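Local coordinates for protein Beta/alpha-amylase (Paenibacillus polymyxa, PDB 3VOC) that hydrolyses alpha-1,4-glucosidic linkages of starch-like polysaccharides, its family 14 beta-amylase domain releasing maltose units from the non-reducing chain ends, at residues I151-R165 and F268-S281. Numbering follows the deposited sequence.
Sequences IPKIYLSGGPSGELR and FDSVFGVRIGAKIS
Tyr155 and Gly277 lie side by side on neighbouring parallel strands, 153-156 and 275-279, the fourth and fifth of the eight that close the TIM barrel of this glycoside hydrolase family 14 domain. Gly277 leaves a hollow that the Tyr155 ring fills edge-on, CD1 3.8 Å from Gly277 CA; a CB at Gly277 would lie 3.0 Å from Tyr155 CD1. Backbone bonds from Ile154 N to Arg275 O, Gly277 N to Ile154 O and Leu156 N to Gly277 O join the strands. On the face opposite Tyr155, toward helix 127-144, Ile154 fits into a hollow lined by Phe268, Phe272 and Val274: with CG1 anti to the carbonyl carbon (chi1 -60°) and against Val274 CG2, its CD1 reaches over one face of the Phe268 ring, 4.0 Å from the centroid, and lies 3.6 Å from Phe272 CD1. Val274 itself is a bump against the carbonyls of Ile151 and Pro152. Leu156 CG packs on Ile276 CG2. A water bridges the strands, held by Leu156 O, Gly158 N, Gly162 O and Lys279 N. Beyond it, Leu164 N bonds Lys279 O, and the extended Lys279, a probable substrate-binding residue, runs past Gly162 O to a salt bridge with Glu359, the likely proton acceptor. Glu163, the predicted proton donor, is gripped through OE1 by two donors. A glutamine here would probably leave Arg165 without its salt-bridge mate and the site without its acid. Arg165 NE lies 2.8 Å from Glu163 OE1, nearly along its C-O axis, whereas Ser281 OG meets OE1 from above the carboxylate plane, 2.9 Å away.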
loop_
_atom_site.group_PDB
_atom_site.type_symbol
_atom_site.label_atom_id
_atom_site.label_comp_id
_atom_site.label_asym_id
_atom_site.label_seq_id
_atom_site.Cartn_x
_atom_site.Cartn_y
_atom_site.Cartn_z
ATOM N N ILE A 151 -20.627 5.613 1.512
ATOM C CA ILE A 151 -19.261 5.345 1.031
ATOM C C ILE A 151 -18.773 6.534 0.194
ATOM O O ILE A 151 -19.221 6.729 -0.931
ATOM C CB ILE A 151 -19.181 4.015 0.242
ATOM C CG1 ILE A 151 -19.553 2.829 1.139
ATOM C CG2 ILE A 151 -17.774 3.813 -0.369
ATOM C CD1 ILE A 151 -19.662 1.503 0.407
ATOM N N PRO A 152 -17.864 7.350 0.752
ATOM C CA PRO A 152 -17.422 8.549 0.036
ATOM C C PRO A 152 -16.168 8.339 -0.809
ATOM O O PRO A 152 -15.799 9.218 -1.588
ATOM C CB PRO A 152 -17.096 9.513 1.172
ATOM C CG PRO A 152 -16.584 8.615 2.268
ATOM C CD PRO A 152 -17.333 7.305 2.129
ATOM N N LYS A 153 -15.532 7.184 -0.653
ATOM C CA LYS A 153 -14.218 6.926 -1.229
ATOM C C LYS A 153 -13.945 5.443 -1.049
ATOM O O LYS A 153 -14.421 4.829 -0.082
ATOM C CB LYS A 153 -13.162 7.779 -0.507
ATOM C CG LYS A 153 -11.761 7.677 -1.074
ATOM C CD LYS A 153 -10.997 8.970 -0.847
ATOM C CE LYS A 153 -9.899 9.131 -1.923
ATOM N NZ LYS A 153 -9.275 10.480 -1.925
ATOM N N ILE A 154 -13.210 4.850 -1.983
ATOM C CA ILE A 154 -12.826 3.432 -1.873
ATOM C C ILE A 154 -11.321 3.290 -2.058
ATOM O O ILE A 154 -10.764 3.932 -2.948
ATOM C CB ILE A 154 -13.558 2.561 -2.937
ATOM C CG1 ILE A 154 -15.085 2.667 -2.745
ATOM C CG2 ILE A 154 -13.083 1.096 -2.864
ATOM C CD1 ILE A 154 -15.946 2.094 -3.890
ATOM N N TYR A 155 -10.675 2.455 -1.229
ATOM C CA TYR A 155 -9.240 2.184 -1.393
ATOM C C TYR A 155 -8.991 0.812 -2.006
ATOM O O TYR A 155 -9.745 -0.142 -1.757
ATOM C CB TYR A 155 -8.464 2.321 -0.058
ATOM C CG TYR A 155 -8.364 3.762 0.452
ATOM C CD1 TYR A 155 -8.114 4.827 -0.427
ATOM C CD2 TYR A 155 -8.515 4.063 1.811
ATOM C CE1 TYR A 155 -8.042 6.164 0.034
ATOM C CE2 TYR A 155 -8.431 5.385 2.282
ATOM C CZ TYR A 155 -8.190 6.433 1.390
ATOM O OH TYR A 155 -8.115 7.752 1.846
ATOM N N LEU A 156 -7.923 0.718 -2.803
ATOM C CA LEU A 156 -7.467 -0.561 -3.324
ATOM C C LEU A 156 -6.207 -0.944 -2.578
ATOM O O LEU A 156 -5.500 -0.059 -2.070
ATOM C CB LEU A 156 -7.143 -0.444 -4.810
ATOM C CG LEU A 156 -8.258 0.117 -5.687
ATOM C CD1 LEU A 156 -7.804 0.111 -7.138
ATOM C CD2 LEU A 156 -9.597 -0.636 -5.497
ATOM N N SER A 157 -5.917 -2.247 -2.536
ATOM C CA SER A 157 -4.653 -2.760 -2.033
ATOM C C SER A 157 -3.744 -3.139 -3.214
ATOM O O SER A 157 -4.046 -4.060 -3.996
ATOM C CB SER A 157 -4.897 -3.974 -1.129
ATOM O OG SER A 157 -3.676 -4.616 -0.811
ATOM N N GLY A 158 -2.631 -2.423 -3.344
ATOM C CA GLY A 158 -1.693 -2.654 -4.450
ATOM C C GLY A 158 -0.635 -3.708 -4.163
ATOM O O GLY A 158 0.201 -3.991 -5.016
ATOM N N GLY A 159 -0.659 -4.278 -2.965
ATOM C CA GLY A 159 0.322 -5.299 -2.575
ATOM C C GLY A 159 0.394 -5.489 -1.069
ATOM O O GLY A 159 -0.574 -5.175 -0.352
ATOM N N PRO A 160 1.527 -6.027 -0.578
ATOM C CA PRO A 160 1.690 -6.334 0.844
ATOM C C PRO A 160 1.311 -5.152 1.720
ATOM O O PRO A 160 1.613 -3.985 1.392
ATOM C CB PRO A 160 3.186 -6.634 0.978
ATOM C CG PRO A 160 3.599 -7.116 -0.434
ATOM C CD PRO A 160 2.758 -6.304 -1.354
ATOM N N SER A 161 0.644 -5.459 2.827
ATOM C CA SER A 161 0.179 -4.430 3.781
ATOM C C SER A 161 -0.655 -3.312 3.156
ATOM O O SER A 161 -0.675 -2.191 3.670
ATOM C CB SER A 161 1.361 -3.851 4.583
ATOM O OG SER A 161 1.912 -4.853 5.429
ATOM N N GLY A 162 -1.359 -3.612 2.071
ATOM C CA GLY A 162 -2.193 -2.623 1.406
ATOM C C GLY A 162 -1.438 -1.544 0.641
ATOM O O GLY A 162 -2.004 -0.497 0.322
ATOM N N GLU A 163 -0.177 -1.815 0.309
ATOM C CA GLU A 163 0.680 -0.833 -0.332
ATOM C C GLU A 163 1.154 -1.307 -1.687
ATOM O O GLU A 163 1.458 -2.484 -1.870
ATOM C CB GLU A 163 1.885 -0.555 0.571
ATOM C CG GLU A 163 1.478 0.061 1.902
ATOM C CD GLU A 163 2.649 0.203 2.877
ATOM O OE1 GLU A 163 3.688 -0.490 2.717
ATOM O OE2 GLU A 163 2.525 1.033 3.799
ATOM N N LEU A 164 1.229 -0.396 -2.649
ATOM C CA LEU A 164 1.773 -0.763 -3.947
ATOM C C LEU A 164 3.295 -0.866 -3.835
ATOM O O LEU A 164 4.025 0.123 -4.024
ATOM C CB LEU A 164 1.344 0.236 -5.032
ATOM C CG LEU A 164 1.815 -0.000 -6.471
ATOM C CD1 LEU A 164 0.971 -1.079 -7.174
ATOM C CD2 LEU A 164 1.757 1.298 -7.272
ATOM N N ARG A 165 3.767 -2.071 -3.526
ATOM C CA ARG A 165 5.197 -2.335 -3.392
ATOM C C ARG A 165 5.432 -3.835 -3.451
ATOM O O ARG A 165 4.472 -4.619 -3.443
ATOM C CB ARG A 165 5.752 -1.773 -2.067
ATOM C CG ARG A 165 5.149 -2.417 -0.803
ATOM C CD ARG A 165 6.010 -2.099 0.413
ATOM N NE ARG A 165 5.387 -2.495 1.679
ATOM C CZ ARG A 165 5.557 -3.672 2.278
ATOM N NH1 ARG A 165 6.305 -4.630 1.713
ATOM N NH2 ARG A 165 4.960 -3.903 3.447
ATOM N N PHE A 268 -16.881 0.202 -10.116
ATOM C CA PHE A 268 -17.334 1.151 -9.091
ATOM C C PHE A 268 -17.907 2.440 -9.636
ATOM O O PHE A 268 -18.729 3.065 -8.967
ATOM C CB PHE A 268 -16.209 1.509 -8.099
ATOM C CG PHE A 268 -15.657 0.337 -7.332
ATOM C CD1 PHE A 268 -16.449 -0.792 -7.059
ATOM C CD2 PHE A 268 -14.350 0.375 -6.846
ATOM C CE1 PHE A 268 -15.933 -1.883 -6.344
ATOM C CE2 PHE A 268 -13.822 -0.701 -6.112
ATOM C CZ PHE A 268 -14.606 -1.831 -5.863
ATOM N N ASP A 269 -17.451 2.869 -10.813
ATOM C CA ASP A 269 -17.780 4.220 -11.273
ATOM C C ASP A 269 -19.259 4.429 -11.543
ATOM O O ASP A 269 -19.762 5.521 -11.325
ATOM C CB ASP A 269 -16.959 4.634 -12.497
ATOM C CG ASP A 269 -15.523 4.992 -12.138
ATOM O OD1 ASP A 269 -15.148 4.891 -10.954
ATOM O OD2 ASP A 269 -14.761 5.331 -13.051
ATOM N N SER A 270 -19.951 3.394 -12.003
ATOM C CA SER A 270 -21.397 3.517 -12.263
ATOM C C SER A 270 -22.272 3.057 -11.082
ATOM O O SER A 270 -23.491 3.120 -11.150
ATOM C CB SER A 270 -21.773 2.782 -13.549
ATOM O OG SER A 270 -21.570 1.393 -13.384
ATOM N N VAL A 271 -21.650 2.612 -9.994
ATOM C CA VAL A 271 -22.388 2.160 -8.823
ATOM C C VAL A 271 -22.191 3.180 -7.709
ATOM O O VAL A 271 -23.162 3.698 -7.147
ATOM C CB VAL A 271 -21.936 0.741 -8.387
ATOM C CG1 VAL A 271 -22.581 0.342 -7.066
ATOM C CG2 VAL A 271 -22.262 -0.292 -9.505
ATOM N N PHE A 272 -20.930 3.487 -7.415
ATOM C CA PHE A 272 -20.590 4.458 -6.381
ATOM C C PHE A 272 -20.222 5.817 -6.962
ATOM O O PHE A 272 -20.680 6.837 -6.467
ATOM C CB PHE A 272 -19.459 3.909 -5.518
ATOM C CG PHE A 272 -19.798 2.594 -4.874
ATOM C CD1 PHE A 272 -19.186 1.417 -5.303
ATOM C CD2 PHE A 272 -20.775 2.530 -3.879
ATOM C CE1 PHE A 272 -19.506 0.195 -4.712
ATOM C CE2 PHE A 272 -21.112 1.313 -3.288
ATOM C CZ PHE A 272 -20.480 0.145 -3.696
ATOM N N GLY A 273 -19.390 5.825 -8.001
ATOM C CA GLY A 273 -18.963 7.078 -8.623
ATOM C C GLY A 273 -18.171 7.954 -7.663
ATOM O O GLY A 273 -18.294 9.182 -7.679
ATOM N N VAL A 274 -17.341 7.330 -6.836
ATOM C CA VAL A 274 -16.522 8.079 -5.879
ATOM C C VAL A 274 -15.048 7.986 -6.274
ATOM O O VAL A 274 -14.691 7.173 -7.128
ATOM C CB VAL A 274 -16.706 7.536 -4.444
ATOM C CG1 VAL A 274 -18.125 7.830 -3.917
ATOM C CG2 VAL A 274 -16.358 6.024 -4.391
ATOM N N ARG A 275 -14.201 8.822 -5.672
ATOM C CA ARG A 275 -12.738 8.699 -5.848
ATOM C C ARG A 275 -12.244 7.334 -5.359
ATOM O O ARG A 275 -12.701 6.832 -4.326
ATOM C CB ARG A 275 -11.982 9.794 -5.067
ATOM C CG ARG A 275 -12.243 11.241 -5.512
ATOM C CD ARG A 275 -12.041 11.420 -7.012
ATOM N NE ARG A 275 -10.677 11.082 -7.411
ATOM C CZ ARG A 275 -10.278 10.925 -8.668
ATOM N NH1 ARG A 275 -11.140 11.063 -9.668
ATOM N NH2 ARG A 275 -9.013 10.605 -8.936
ATOM N N ILE A 276 -11.307 6.756 -6.106
ATOM C CA ILE A 276 -10.673 5.502 -5.735
ATOM C C ILE A 276 -9.203 5.821 -5.476
ATOM O O ILE A 276 -8.577 6.596 -6.222
ATOM C CB ILE A 276 -10.807 4.456 -6.872
ATOM C CG1 ILE A 276 -12.286 4.268 -7.244
ATOM C CG2 ILE A 276 -10.154 3.105 -6.482
ATOM C CD1 ILE A 276 -12.523 3.553 -8.586
ATOM N N GLY A 277 -8.657 5.235 -4.414
ATOM C CA GLY A 277 -7.270 5.487 -4.082
ATOM C C GLY A 277 -6.434 4.237 -3.869
ATOM O O GLY A 277 -6.956 3.120 -3.730
ATOM N N ALA A 278 -5.126 4.435 -3.813
ATOM C CA ALA A 278 -4.198 3.371 -3.452
ATOM C C ALA A 278 -3.037 4.020 -2.704
ATOM O O ALA A 278 -2.921 5.250 -2.671
ATOM C CB ALA A 278 -3.706 2.606 -4.690
ATOM N N LYS A 279 -2.189 3.192 -2.104
ATOM C CA LYS A 279 -1.173 3.678 -1.176
ATOM C C LYS A 279 0.245 3.367 -1.622
ATOM O O LYS A 279 0.552 2.248 -2.055
ATOM C CB LYS A 279 -1.415 3.094 0.215
ATOM C CG LYS A 279 -2.887 3.202 0.670
ATOM C CD LYS A 279 -3.156 2.661 2.092
ATOM C CE LYS A 279 -4.635 2.884 2.479
ATOM N NZ LYS A 279 -4.928 2.624 3.936
ATOM N N ILE A 280 1.106 4.374 -1.502
ATOM C CA ILE A 280 2.537 4.180 -1.671
ATOM C C ILE A 280 3.144 4.029 -0.277
ATOM O O ILE A 280 2.788 4.773 0.646
ATOM C CB ILE A 280 3.164 5.352 -2.474
ATOM C CG1 ILE A 280 2.673 5.314 -3.935
ATOM C CG2 ILE A 280 4.728 5.317 -2.427
ATOM C CD1 ILE A 280 3.235 6.469 -4.811
ATOM N N SER A 281 4.030 3.045 -0.131
ATOM C CA SER A 281 4.711 2.757 1.116
ATOM C C SER A 281 5.665 3.886 1.489
ATOM O O SER A 281 6.278 4.498 0.608
ATOM C CB SER A 281 5.530 1.472 0.945
ATOM O OG SER A 281 6.067 1.026 2.184
HETATM O O HOH W 1 -15.233 10.692 -3.905
HETATM O O HOH W 2 -2.696 0.351 -2.106
HETATM O O HOH W 3 4.616 2.457 4.720
#